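Local coordinates for protein beta-glucoside phosphorylase BglX (Unidentified, PDB 5VQE) that probably transfers glucosyl units between beta-glucosides and phosphate, as a glycoside hydrolase family 3 phosphorylase, and holds 2-deoxy-2-fluoroglucose in its sugar pocket, at residues A289-G294 / L316-N321; I261-L266 / T296-R301; V116-D121 / K553-P558; S391-K396 / N528-N533; K411-V416 / F443-F448. One frame throughout, in Å; residues are numbered along the deposited sequence.

Contact 1: A289-G294 / L316-N321; sequences ATQMVG and LTFTLN. With G2F (2-deoxy-2-fluoro-alpha-D-glucopyranose), chain B.
With chi1 at 73°, Thr290 sets OG1 between its own backbone N and carbonyl carbon, facing Phe318 O, while Phe318 has CG beside its backbone N (chi1 -55°); the ring beyond it meets Ala289. The hydroxyl of Thr290 donates to Phe318 O over 2.7 Å, from well above the carbonyl plane, and is also bonded to Arg301. The backbone N of the same residue, Thr290, donates to Thr317 O (2.9 Å), nearly in line with that carbonyl. Ala289 CB touches the rim atom CD2 of Phe318 at 3.4 Å, and Gln291 OE1 lies at the ring edge near its plane, 3.8 Å from the same CD2. Over the centre of one ring face sits Thr317 CG2. The sugar borders this cluster: Ala289 N and Met292 CE each come within 3.5 Å of G2F C1, and Phe318 CE2 is 3.8 Å from G2F C6. Ala289, Met292 and Phe318 thus form part of the wall of the glucose pocket. A type I turn from Ala289 to Met292 carries the chain from strand 284-287 to helix 293-296, beside the end of strand 316-317; Phe318 packs on strand 38-42 and Leu316 on helices 301-310 and 322-335.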
# COMPACT_ATOMS: atom_id res chain seq x y z
N ALA A 289 -2.66 9.80 6.74
CA ALA A 289 -4.01 10.23 7.10
C ALA A 289 -4.10 10.67 8.56
O ALA A 289 -3.73 9.92 9.48
CB ALA A 289 -5.00 9.09 6.84
N THR A 290 -4.61 11.89 8.78
CA THR A 290 -4.53 12.53 10.10
C THR A 290 -5.62 12.08 11.06
O THR A 290 -5.59 12.49 12.23
CB THR A 290 -4.61 14.05 9.97
OG1 THR A 290 -5.95 14.44 9.64
CG2 THR A 290 -3.62 14.58 8.92
N GLN A 291 -6.58 11.26 10.65
CA GLN A 291 -7.58 10.78 11.59
C GLN A 291 -7.15 9.50 12.27
O GLN A 291 -7.89 8.98 13.12
CB GLN A 291 -8.93 10.59 10.89
CG GLN A 291 -9.16 9.25 10.21
CD GLN A 291 -8.31 9.06 8.97
OE1 GLN A 291 -7.86 10.03 8.36
NE2 GLN A 291 -8.10 7.80 8.58
N MET A 292 -5.97 9.00 11.96
CA MET A 292 -5.54 7.75 12.54
C MET A 292 -4.98 7.97 13.94
O MET A 292 -4.48 9.04 14.28
CB MET A 292 -4.51 7.11 11.64
CG MET A 292 -5.21 6.66 10.40
SD MET A 292 -4.24 5.55 9.47
CE MET A 292 -2.97 6.66 9.03
N VAL A 293 -5.11 6.93 14.76
CA VAL A 293 -4.81 7.03 16.18
C VAL A 293 -3.38 7.49 16.39
O VAL A 293 -3.10 8.30 17.29
CB VAL A 293 -5.09 5.69 16.87
CG1 VAL A 293 -4.78 5.78 18.35
CG2 VAL A 293 -6.54 5.25 16.64
N GLY A 294 -2.44 6.98 15.59
CA GLY A 294 -1.05 7.38 15.73
C GLY A 294 -0.85 8.87 15.67
O GLY A 294 0.03 9.42 16.34
N LEU A 316 -1.41 18.23 4.72
CA LEU A 316 -2.13 17.38 5.65
C LEU A 316 -3.08 16.49 4.87
O LEU A 316 -3.88 16.98 4.07
CB LEU A 316 -2.93 18.22 6.65
CG LEU A 316 -2.11 19.09 7.61
CD1 LEU A 316 -2.94 20.26 8.12
CD2 LEU A 316 -1.62 18.27 8.78
N THR A 317 -2.99 15.19 5.11
CA THR A 317 -3.79 14.22 4.37
C THR A 317 -5.05 13.90 5.18
O THR A 317 -5.00 13.15 6.17
CB THR A 317 -2.97 12.98 4.07
OG1 THR A 317 -1.81 13.38 3.33
CG2 THR A 317 -3.76 11.97 3.24
N PHE A 318 -6.16 14.50 4.78
CA PHE A 318 -7.50 14.22 5.28
C PHE A 318 -7.80 15.01 6.54
O PHE A 318 -6.89 15.37 7.30
CB PHE A 318 -7.72 12.73 5.58
CG PHE A 318 -7.43 11.82 4.42
CD1 PHE A 318 -7.34 12.32 3.13
CD2 PHE A 318 -7.25 10.46 4.63
CE1 PHE A 318 -7.07 11.48 2.07
CE2 PHE A 318 -6.97 9.62 3.57
CZ PHE A 318 -6.89 10.12 2.29
N THR A 319 -9.08 15.28 6.76
CA THR A 319 -9.57 15.98 7.93
C THR A 319 -10.46 15.05 8.74
O THR A 319 -10.90 14.00 8.25
CB THR A 319 -10.36 17.24 7.55
OG1 THR A 319 -11.42 16.88 6.66
CG2 THR A 319 -9.46 18.27 6.88
N LEU A 320 -10.72 15.44 9.98
CA LEU A 320 -11.63 14.71 10.85
C LEU A 320 -12.98 15.41 10.83
O LEU A 320 -13.88 15.02 10.09
CB LEU A 320 -11.03 14.63 12.27
CG LEU A 320 -11.76 13.87 13.36
CD1 LEU A 320 -11.97 12.42 12.94
CD2 LEU A 320 -10.97 13.96 14.66
N ASN A 321 -13.12 16.47 11.63
CA ASN A 321 -14.19 17.44 11.44
C ASN A 321 -13.63 18.59 10.61
O ASN A 321 -12.74 19.30 11.09
CB ASN A 321 -14.71 17.95 12.78
CG ASN A 321 -15.89 18.90 12.62
OD1 ASN A 321 -15.71 20.11 12.47
ND2 ASN A 321 -17.09 18.35 12.63
C1 G2F B . -2.16 6.45 5.68
C2 G2F B . -1.52 5.10 5.24
C3 G2F B . -0.92 5.29 3.82
C4 G2F B . -2.03 5.82 2.87
C5 G2F B . -2.59 7.16 3.47
C6 G2F B . -3.78 7.72 2.59
O3 G2F B . -0.56 4.03 3.33
O4 G2F B . -1.42 6.15 1.64
O5 G2F B . -3.13 6.88 4.75
O6 G2F B . -4.72 6.69 2.42
F2 G2F B . -0.54 4.75 6.09

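Contact 2: I261-L266 / T296-R301; sequences IMPGSL and TCSMPR
Met262 and Met299 supply the thioether part of the contact. Their side chains cross at about a right angle, and Met262 SD meets the terminal methyl CE of Met299 at 3.6 Å. Met299 runs extended as far as SD and then bends (chi3 -65°), which turns CE to that sulfur. The other apolar contacts come from Leu266: CD2 approaches Met299 SD at 4.2 Å, and CD1 touches Ser298 CB at 3.8 Å. Contacts of carbon or sulfur with oxygen form a second group. Pro263 lays the CG-CD side of its ring against the serine hydroxyl, with CG 3.6 Å from Ser298 OG, and Met262 SD lies 3.8 Å from Ser298 O. Ser298 OG finds its hydrogen-bonding partner elsewhere, in Gly294 O. An alanine in place of Met262 would probably leave Met299 CE without its sulfur neighbour and open a gap beside Ser298 O. The joined parts are two loops of the family 3 N-terminal domain, one leading into helix 268-278 and the other into helix 301-310, whose Ala304 touches both Leu266 and Met299. Two thioethers, a leucine, a proline and the CB and carbonyl of Ser298 make the junction, so the two loops are held to each other by shape and dispersion forces, while the polar end of Ser298 is satisfied by the preceding short helix.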
# COMPACT_ATOMS: atom_id res chain seq x y z
N ILE A 261 9.28 13.58 22.02
CA ILE A 261 9.57 12.84 20.79
C ILE A 261 8.26 12.58 20.06
O ILE A 261 7.35 11.92 20.58
CB ILE A 261 10.32 11.54 21.08
CG1 ILE A 261 11.69 11.87 21.71
CG2 ILE A 261 10.51 10.72 19.80
CD1 ILE A 261 12.54 10.67 22.06
N MET A 262 8.16 13.09 18.84
CA MET A 262 6.95 13.02 18.04
C MET A 262 7.10 12.03 16.90
O MET A 262 8.21 11.75 16.44
CB MET A 262 6.61 14.41 17.47
CG MET A 262 6.06 15.41 18.48
SD MET A 262 4.56 14.83 19.28
CE MET A 262 5.06 15.00 20.99
N PRO A 263 5.99 11.49 16.40
CA PRO A 263 6.06 10.70 15.17
C PRO A 263 6.46 11.56 13.98
O PRO A 263 6.39 12.79 14.03
CB PRO A 263 4.64 10.16 15.02
CG PRO A 263 3.79 11.19 15.72
CD PRO A 263 4.61 11.64 16.88
N GLY A 264 6.89 10.89 12.92
CA GLY A 264 7.32 11.55 11.70
C GLY A 264 6.43 12.71 11.30
O GLY A 264 6.92 13.80 10.99
N SER A 265 5.12 12.48 11.32
CA SER A 265 4.17 13.46 10.82
C SER A 265 4.12 14.72 11.67
O SER A 265 3.50 15.70 11.23
CB SER A 265 2.77 12.83 10.75
OG SER A 265 2.39 12.24 11.98
N LEU A 266 4.75 14.73 12.85
CA LEU A 266 4.77 15.88 13.74
C LEU A 266 6.18 16.31 14.12
O LEU A 266 6.32 17.25 14.91
CB LEU A 266 3.98 15.57 15.01
CG LEU A 266 2.46 15.56 14.86
CD1 LEU A 266 1.79 14.83 16.01
CD2 LEU A 266 1.94 16.97 14.77
N THR A 296 -3.67 11.23 16.13
CA THR A 296 -4.57 11.93 17.05
C THR A 296 -4.11 11.81 18.49
O THR A 296 -4.34 12.73 19.29
CB THR A 296 -6.00 11.39 16.93
OG1 THR A 296 -6.02 10.00 17.26
CG2 THR A 296 -6.56 11.61 15.53
N CYS A 297 -3.47 10.70 18.86
CA CYS A 297 -3.10 10.48 20.25
C CYS A 297 -1.79 11.15 20.63
O CYS A 297 -1.43 11.13 21.81
CB CYS A 297 -2.98 8.98 20.53
SG CYS A 297 -1.42 8.25 19.96
N SER A 298 -1.08 11.76 19.68
CA SER A 298 0.25 12.27 19.96
C SER A 298 0.27 13.70 20.47
O SER A 298 1.28 14.11 21.06
CB SER A 298 1.13 12.19 18.71
OG SER A 298 1.40 10.84 18.37
N MET A 299 -0.80 14.45 20.27
CA MET A 299 -0.81 15.89 20.52
C MET A 299 -2.26 16.37 20.42
O MET A 299 -3.03 15.80 19.64
CB MET A 299 0.09 16.61 19.51
CG MET A 299 0.27 18.09 19.72
SD MET A 299 1.40 18.81 18.51
CE MET A 299 2.94 18.01 18.91
N PRO A 300 -2.67 17.37 21.18
CA PRO A 300 -4.01 17.93 20.97
C PRO A 300 -4.16 18.38 19.53
O PRO A 300 -3.26 19.00 18.97
CB PRO A 300 -4.07 19.10 21.96
CG PRO A 300 -3.10 18.72 23.03
CD PRO A 300 -1.97 18.05 22.29
N ARG A 301 -5.30 18.04 18.93
CA ARG A 301 -5.45 18.23 17.49
C ARG A 301 -5.31 19.69 17.09
O ARG A 301 -4.68 20.00 16.07
CB ARG A 301 -6.78 17.67 17.02
CG ARG A 301 -6.92 17.72 15.51
CD ARG A 301 -8.02 16.80 15.02
NE ARG A 301 -8.07 16.70 13.56
CZ ARG A 301 -7.39 15.82 12.83
NH1 ARG A 301 -6.57 14.94 13.41
NH2 ARG A 301 -7.53 15.81 11.51

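Contact 3: V116-D121 / K553-P558; sequences VAATDD and KSPVDP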
# COMPACT_ATOMS: atom_id res chain seq x y z
N VAL A 116 5.38 -9.41 -6.48
CA VAL A 116 6.33 -8.85 -7.43
C VAL A 116 7.77 -9.10 -6.98
O VAL A 116 8.64 -9.45 -7.78
CB VAL A 116 6.05 -7.35 -7.60
CG1 VAL A 116 7.19 -6.66 -8.36
CG2 VAL A 116 4.72 -7.16 -8.31
N ALA A 117 8.05 -8.89 -5.69
CA ALA A 117 9.40 -9.07 -5.19
C ALA A 117 9.85 -10.52 -5.32
O ALA A 117 11.04 -10.79 -5.56
CB ALA A 117 9.50 -8.63 -3.73
N ALA A 118 8.92 -11.46 -5.15
CA ALA A 118 9.26 -12.88 -5.26
C ALA A 118 9.70 -13.26 -6.68
O ALA A 118 10.43 -14.24 -6.85
CB ALA A 118 8.08 -13.73 -4.83
N THR A 119 9.26 -12.51 -7.70
CA THR A 119 9.80 -12.75 -9.04
C THR A 119 11.28 -12.41 -9.11
O THR A 119 11.98 -12.92 -10.00
CB THR A 119 9.06 -11.93 -10.12
OG1 THR A 119 9.48 -10.56 -10.08
CG2 THR A 119 7.54 -12.02 -9.97
N ASP A 120 11.76 -11.57 -8.20
CA ASP A 120 13.13 -11.04 -8.20
C ASP A 120 13.51 -10.45 -9.56
O ASP A 120 14.68 -10.44 -9.94
CB ASP A 120 14.15 -12.10 -7.78
CG ASP A 120 15.43 -11.48 -7.23
OD1 ASP A 120 15.37 -10.34 -6.70
OD2 ASP A 120 16.49 -12.12 -7.32
N ASP A 121 12.53 -9.92 -10.28
CA ASP A 121 12.76 -9.25 -11.55
C ASP A 121 12.19 -7.84 -11.46
O ASP A 121 10.97 -7.67 -11.41
CB ASP A 121 12.13 -10.02 -12.70
CG ASP A 121 12.46 -9.44 -14.05
OD1 ASP A 121 12.90 -8.26 -14.10
OD2 ASP A 121 12.30 -10.16 -15.05
N LYS A 553 11.09 -16.95 -5.61
CA LYS A 553 12.12 -16.95 -4.58
C LYS A 553 11.64 -16.08 -3.42
O LYS A 553 11.33 -14.90 -3.62
CB LYS A 553 13.45 -16.43 -5.13
CG LYS A 553 14.53 -16.24 -4.07
CD LYS A 553 15.77 -15.60 -4.66
CE LYS A 553 16.77 -15.26 -3.58
NZ LYS A 553 18.10 -14.88 -4.14
N SER A 554 11.59 -16.66 -2.23
CA SER A 554 11.10 -15.94 -1.06
C SER A 554 11.86 -14.62 -0.88
O SER A 554 13.09 -14.64 -0.75
CB SER A 554 11.27 -16.81 0.18
OG SER A 554 10.44 -17.95 0.11
N PRO A 555 11.17 -13.47 -0.88
CA PRO A 555 11.84 -12.19 -0.61
C PRO A 555 11.93 -11.84 0.87
O PRO A 555 12.27 -10.70 1.21
CB PRO A 555 10.93 -11.20 -1.34
CG PRO A 555 9.56 -11.78 -1.14
CD PRO A 555 9.73 -13.29 -1.14
N VAL A 556 11.64 -12.83 1.70
CA VAL A 556 11.52 -12.72 3.14
C VAL A 556 11.87 -14.10 3.69
O VAL A 556 11.91 -15.08 2.94
CB VAL A 556 10.07 -12.28 3.46
CG1 VAL A 556 9.38 -13.21 4.40
CG2 VAL A 556 10.01 -10.83 3.90
N ASP A 557 12.17 -14.18 4.99
CA ASP A 557 12.37 -15.50 5.61
C ASP A 557 11.01 -16.06 6.02
O ASP A 557 10.44 -15.63 7.02
CB ASP A 557 13.27 -15.41 6.85
CG ASP A 557 13.43 -16.76 7.55
OD1 ASP A 557 13.16 -17.81 6.92
OD2 ASP A 557 13.80 -16.76 8.75
N PRO A 558 10.46 -17.03 5.27
CA PRO A 558 9.11 -17.51 5.60
C PRO A 558 9.03 -18.27 6.90
O PRO A 558 7.93 -18.45 7.44
CB PRO A 558 8.75 -18.40 4.40
CG PRO A 558 10.05 -18.83 3.85
CD PRO A 558 11.03 -17.74 4.12
O HOH W 1 13.01 -12.69 -4.27
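Toward the C-terminal part of helix 113-119, Ala118 O accepts an almost straight bond from Lys553 N (3.1 Å, 173° at the hydrogen), and Ala118 CA offers a CA-H...O contact to Lys553 O at 3.3 Å. A water extends the pairing, donating to both Ala117 O and Lys553 O, the latter over 2.9 Å. Beside these polar links, Pro555 sets its ring against the two alanines: its CB meets Ala117 CB at 3.8 Å, and its CD lies 4.1 Å from Ala118 CB. The small methyls let the proline ring come close to the helix. Lys553 is extended throughout, from CG anti to the backbone N (chi1 173°) outward, and passes Asp120; its NZ stays 4.5 Å from Asp120 OD2, beyond a salt bridge. Asp120, which leaves the helix with positive phi, has its OD1 bound to Arg171 and Arg174. The contact fastens the chain near its C-terminal end to a helix of the N-terminal domain. Chemically, the carbonyls of Ala117 and Ala118 gain donors in the water and the Lys553 amide, while the lysine charge would probably add only a mild, longer-range attraction to a carboxylate already paired with arginines.

Contact 4: S391-K396 / N528-N533; sequences SITLVK and NAYTSN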
# COMPACT_ATOMS: atom_id res chain seq x y z
N SER A 391 6.09 -15.71 -9.54
CA SER A 391 6.12 -15.36 -8.12
C SER A 391 5.89 -16.55 -7.19
O SER A 391 6.52 -16.63 -6.12
CB SER A 391 5.07 -14.29 -7.82
OG SER A 391 3.75 -14.80 -7.92
N ILE A 392 5.02 -17.49 -7.56
CA ILE A 392 4.57 -18.50 -6.61
C ILE A 392 5.77 -19.32 -6.14
O ILE A 392 6.59 -19.76 -6.95
CB ILE A 392 3.47 -19.37 -7.23
CG1 ILE A 392 2.27 -18.49 -7.58
CG2 ILE A 392 3.05 -20.49 -6.26
CD1 ILE A 392 1.12 -19.21 -8.24
N THR A 393 5.87 -19.51 -4.83
CA THR A 393 7.09 -19.99 -4.19
C THR A 393 6.82 -21.29 -3.46
O THR A 393 5.99 -21.33 -2.55
CB THR A 393 7.65 -18.95 -3.22
OG1 THR A 393 7.81 -17.69 -3.89
CG2 THR A 393 8.98 -19.41 -2.65
N LEU A 394 7.55 -22.34 -3.84
CA LEU A 394 7.55 -23.60 -3.09
C LEU A 394 8.50 -23.46 -1.91
O LEU A 394 9.72 -23.46 -2.08
CB LEU A 394 7.98 -24.74 -4.01
CG LEU A 394 7.31 -26.11 -3.95
CD1 LEU A 394 8.31 -27.20 -4.39
CD2 LEU A 394 6.74 -26.43 -2.59
N VAL A 395 7.95 -23.32 -0.70
CA VAL A 395 8.76 -23.03 0.49
C VAL A 395 9.25 -24.30 1.16
O VAL A 395 10.42 -24.43 1.52
CB VAL A 395 7.95 -22.17 1.49
CG1 VAL A 395 8.78 -21.86 2.74
CG2 VAL A 395 7.48 -20.89 0.83
N LYS A 396 8.34 -25.25 1.35
CA LYS A 396 8.61 -26.46 2.10
C LYS A 396 7.98 -27.61 1.32
O LYS A 396 6.81 -27.52 0.93
CB LYS A 396 8.03 -26.36 3.52
CG LYS A 396 8.37 -27.50 4.46
CD LYS A 396 7.80 -27.22 5.85
CE LYS A 396 8.01 -28.37 6.80
NZ LYS A 396 7.42 -28.09 8.13
N ASN A 528 3.82 -20.28 -0.82
CA ASN A 528 3.43 -18.88 -0.72
C ASN A 528 3.12 -18.34 -2.12
O ASN A 528 3.95 -18.46 -3.02
CB ASN A 528 4.54 -18.05 -0.09
CG ASN A 528 4.46 -18.02 1.43
OD1 ASN A 528 3.39 -18.16 2.01
ND2 ASN A 528 5.61 -17.81 2.07
N ALA A 529 1.93 -17.75 -2.27
CA ALA A 529 1.52 -17.12 -3.52
C ALA A 529 1.34 -15.61 -3.41
O ALA A 529 1.24 -14.95 -4.45
CB ALA A 529 0.22 -17.75 -4.02
N TYR A 530 1.27 -15.06 -2.20
CA TYR A 530 1.35 -13.62 -1.91
C TYR A 530 0.14 -12.80 -2.35
O TYR A 530 -0.07 -11.69 -1.84
CB TYR A 530 2.59 -13.00 -2.56
CG TYR A 530 3.88 -13.76 -2.36
CD1 TYR A 530 4.55 -13.74 -1.15
CD2 TYR A 530 4.45 -14.48 -3.41
CE1 TYR A 530 5.73 -14.43 -0.97
CE2 TYR A 530 5.63 -15.17 -3.24
CZ TYR A 530 6.26 -15.15 -2.02
OH TYR A 530 7.44 -15.83 -1.85
N THR A 531 -0.64 -13.31 -3.30
CA THR A 531 -1.76 -12.57 -3.87
C THR A 531 -2.93 -13.50 -4.10
O THR A 531 -2.75 -14.60 -4.64
CB THR A 531 -1.38 -11.93 -5.21
OG1 THR A 531 -0.18 -11.15 -5.05
CG2 THR A 531 -2.50 -11.06 -5.73
N SER A 532 -4.14 -13.06 -3.74
CA SER A 532 -5.35 -13.86 -3.94
C SER A 532 -6.18 -13.19 -5.04
O SER A 532 -7.09 -12.41 -4.78
CB SER A 532 -6.14 -14.00 -2.65
OG SER A 532 -7.19 -14.96 -2.83
N ASN A 533 -5.83 -13.49 -6.29
CA ASN A 533 -6.63 -13.05 -7.42
C ASN A 533 -6.70 -14.18 -8.44
O ASN A 533 -6.07 -15.22 -8.29
CB ASN A 533 -6.07 -11.76 -8.05
CG ASN A 533 -4.68 -11.92 -8.63
OD1 ASN A 533 -4.15 -13.03 -8.73
ND2 ASN A 533 -4.09 -10.80 -9.03
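Around the Tyr530 ring, Ser391 O lies in plane at the edge, 3.3 Å from CE2, Thr393 OG1 is also near the ring plane, and one face has Asn528 C above it, offset toward the rim. The ring stands at the edge of a mixed beta sheet, where outer strand 393-397 pairs antiparallel with strand 525-528. Thr393 and Asn528 form a hydrogen-bonded pair: Thr393 N donates to Asn528 O (2.8 Å) and Asn528 N to Thr393 O (3.0 Å). Farther along, Val395 and Lys396 both face Tyr526 in a classic beta bulge. With chi1 at -54°, Thr393 holds OG1 beside its backbone N, from where it donates to Ser391 O over 2.8 Å; the side chain crosses that of Tyr530 obliquely. A valine in place of Thr393 would probably leave Ser391 O without this donor and Tyr530 OH without its hydroxyl neighbour. Ala118 of helix 113-119 touches both Thr393 and Tyr530, which ties this sheet edge to the N-terminal domain. Away from the ring, Ile392 CG1 meets Ala529 CB at 4.2 Å, and Val395 CG2 packs against Asn528, whose ND2 bonds to Pro514 O. The phenol and threonine oxygens, Tyr530 OH and Thr393 OG1, are 2.8 Å apart.

Contact 5: K411-V416 / F443-F448; sequences KRIILV and FIVHWF
Two parallel strands of a beta-alpha-beta unit meet here, 412-416 against 444-447, their axes 4.6 Å apart at closest and inclined by 32°. Five backbone bonds join them, from Ile444 N to Lys411 O at one end to Phe448 N to Leu415 O at the other; the shortest is Ile413 N to Ile444 O at 2.7 Å. One face carries Ile413, Val445, Leu415 and Trp447. Ile413 sends CD1 over the face of the Phe443 ring in a CH-pi contact, 3.8 Å from its centroid. Leu415 and Trp447 lie side by side, CD2 reaching CZ3 at 3.5 Å. Helix 429-441, the connection of the crossover, covers this side, with Leu438 on Phe443 and Val445, while Lys435 makes a cation-pi contact with Trp447. The opposite face has Arg412, Ile444, Ile414 and His446. Ile444 CG2 sits over one face of the Arg412 guanidinium, 4.0 Å from NH1, and Arg412 NH2 comes within 3.6 Å of His446 CE1, the two planes 32° apart. The arginine's NE is bonded to Asp466 O. A water in the plane of the His446 ring bonds to ND1 and donates to Ile413 O at 2.9 Å.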
# COMPACT_ATOMS: atom_id res chain seq x y z
N LYS A 411 -7.72 -38.80 -5.00
CA LYS A 411 -8.98 -38.46 -5.67
C LYS A 411 -9.82 -37.49 -4.84
O LYS A 411 -10.35 -36.51 -5.36
CB LYS A 411 -9.77 -39.74 -5.97
CG LYS A 411 -11.13 -39.51 -6.64
CD LYS A 411 -11.01 -38.93 -8.06
CE LYS A 411 -10.15 -39.80 -8.96
NZ LYS A 411 -10.42 -41.26 -8.79
N ARG A 412 -9.97 -37.76 -3.54
CA ARG A 412 -10.91 -37.02 -2.71
C ARG A 412 -10.17 -35.96 -1.89
O ARG A 412 -9.25 -36.28 -1.13
CB ARG A 412 -11.69 -37.97 -1.80
CG ARG A 412 -12.53 -38.98 -2.57
CD ARG A 412 -13.40 -39.81 -1.64
NE ARG A 412 -14.38 -38.98 -0.95
CZ ARG A 412 -15.59 -38.68 -1.43
NH1 ARG A 412 -15.99 -39.14 -2.61
NH2 ARG A 412 -16.39 -37.90 -0.72
N ILE A 413 -10.58 -34.71 -2.05
CA ILE A 413 -9.91 -33.57 -1.44
C ILE A 413 -10.92 -32.84 -0.56
O ILE A 413 -12.06 -32.61 -0.96
CB ILE A 413 -9.33 -32.61 -2.50
CG1 ILE A 413 -8.17 -33.27 -3.24
CG2 ILE A 413 -8.88 -31.30 -1.85
CD1 ILE A 413 -7.65 -32.46 -4.41
N ILE A 414 -10.49 -32.47 0.64
CA ILE A 414 -11.23 -31.55 1.49
C ILE A 414 -10.52 -30.21 1.41
O ILE A 414 -9.33 -30.11 1.72
CB ILE A 414 -11.32 -32.04 2.94
CG1 ILE A 414 -12.24 -33.26 3.04
CG2 ILE A 414 -11.86 -30.93 3.84
CD1 ILE A 414 -12.28 -33.89 4.45
N LEU A 415 -11.25 -29.18 1.00
CA LEU A 415 -10.71 -27.84 0.83
C LEU A 415 -11.12 -26.99 2.03
O LEU A 415 -12.31 -26.88 2.33
CB LEU A 415 -11.21 -27.20 -0.47
CG LEU A 415 -10.66 -25.81 -0.84
CD1 LEU A 415 -9.15 -25.83 -0.94
CD2 LEU A 415 -11.28 -25.34 -2.15
N VAL A 416 -10.13 -26.41 2.70
CA VAL A 416 -10.33 -25.71 3.96
C VAL A 416 -9.97 -24.26 3.71
O VAL A 416 -8.79 -23.92 3.51
CB VAL A 416 -9.49 -26.30 5.10
CG1 VAL A 416 -9.81 -25.60 6.41
CG2 VAL A 416 -9.71 -27.78 5.21
N PHE A 443 -10.44 -34.02 -9.75
CA PHE A 443 -10.55 -34.25 -8.32
C PHE A 443 -12.00 -34.11 -7.85
O PHE A 443 -12.78 -33.34 -8.41
CB PHE A 443 -9.68 -33.26 -7.54
CG PHE A 443 -8.20 -33.42 -7.78
CD1 PHE A 443 -7.50 -34.46 -7.19
CD2 PHE A 443 -7.51 -32.53 -8.57
CE1 PHE A 443 -6.15 -34.61 -7.40
CE2 PHE A 443 -6.15 -32.67 -8.79
CZ PHE A 443 -5.47 -33.70 -8.20
N ILE A 444 -12.34 -34.88 -6.82
CA ILE A 444 -13.56 -34.66 -6.07
C ILE A 444 -13.20 -33.79 -4.88
O ILE A 444 -12.29 -34.12 -4.11
CB ILE A 444 -14.19 -35.99 -5.63
CG1 ILE A 444 -14.70 -36.75 -6.86
CG2 ILE A 444 -15.32 -35.75 -4.64
CD1 ILE A 444 -15.17 -38.15 -6.57
N VAL A 445 -13.89 -32.66 -4.74
CA VAL A 445 -13.52 -31.63 -3.77
C VAL A 445 -14.75 -31.20 -2.99
O VAL A 445 -15.71 -30.69 -3.58
CB VAL A 445 -12.87 -30.41 -4.45
CG1 VAL A 445 -12.30 -29.45 -3.39
CG2 VAL A 445 -11.77 -30.85 -5.40
N HIS A 446 -14.71 -31.38 -1.67
CA HIS A 446 -15.72 -30.85 -0.78
C HIS A 446 -15.11 -29.80 0.14
O HIS A 446 -13.92 -29.88 0.48
CB HIS A 446 -16.35 -31.94 0.10
CG HIS A 446 -17.17 -32.94 -0.65
ND1 HIS A 446 -16.61 -34.03 -1.29
CD2 HIS A 446 -18.50 -33.02 -0.85
CE1 HIS A 446 -17.57 -34.74 -1.86
NE2 HIS A 446 -18.73 -34.15 -1.61
N TRP A 447 -15.91 -28.82 0.52
CA TRP A 447 -15.50 -27.88 1.55
C TRP A 447 -15.47 -28.58 2.90
O TRP A 447 -16.23 -29.52 3.16
CB TRP A 447 -16.47 -26.70 1.64
CG TRP A 447 -16.65 -25.84 0.41
CD1 TRP A 447 -17.77 -25.78 -0.37
CD2 TRP A 447 -15.73 -24.89 -0.13
NE1 TRP A 447 -17.59 -24.86 -1.38
CE2 TRP A 447 -16.35 -24.29 -1.25
CE3 TRP A 447 -14.44 -24.48 0.21
CZ2 TRP A 447 -15.73 -23.33 -2.02
CZ3 TRP A 447 -13.82 -23.52 -0.56
CH2 TRP A 447 -14.46 -22.95 -1.66
N PHE A 448 -14.60 -28.09 3.79
CA PHE A 448 -14.52 -28.62 5.15
C PHE A 448 -15.89 -28.68 5.80
O PHE A 448 -16.20 -29.62 6.54
CB PHE A 448 -13.59 -27.75 5.99
CG PHE A 448 -13.39 -28.25 7.39
CD1 PHE A 448 -14.09 -27.69 8.45
CD2 PHE A 448 -12.49 -29.27 7.65
CE1 PHE A 448 -13.90 -28.15 9.75
CE2 PHE A 448 -12.30 -29.73 8.94
CZ PHE A 448 -13.00 -29.17 9.99
O HOH W 2 -13.92 -34.81 -1.27

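In the fold
Contacts 1 and 2 lie together in the N-terminal domain, their centres 11 Å apart, and the bond between Arg301 and the Thr290 hydroxyl joins them. Contact 1 borders the bound sugar; in contact 2 the side chain of Pro263 is about 12 Å from it. Contacts 3 and 4, with centres 9 Å apart, share the junction between that domain and the mixed sheet: Ala118 CB packs on Tyr530 CE2 at 3.3 Å. Contact 5 pairs the other outermost strand of this sheet, its centre 21 Å from that of contact 4 and 46 Å from that of contact 1. Contacts 1 and 4 stand on opposite sides of the chain's centre.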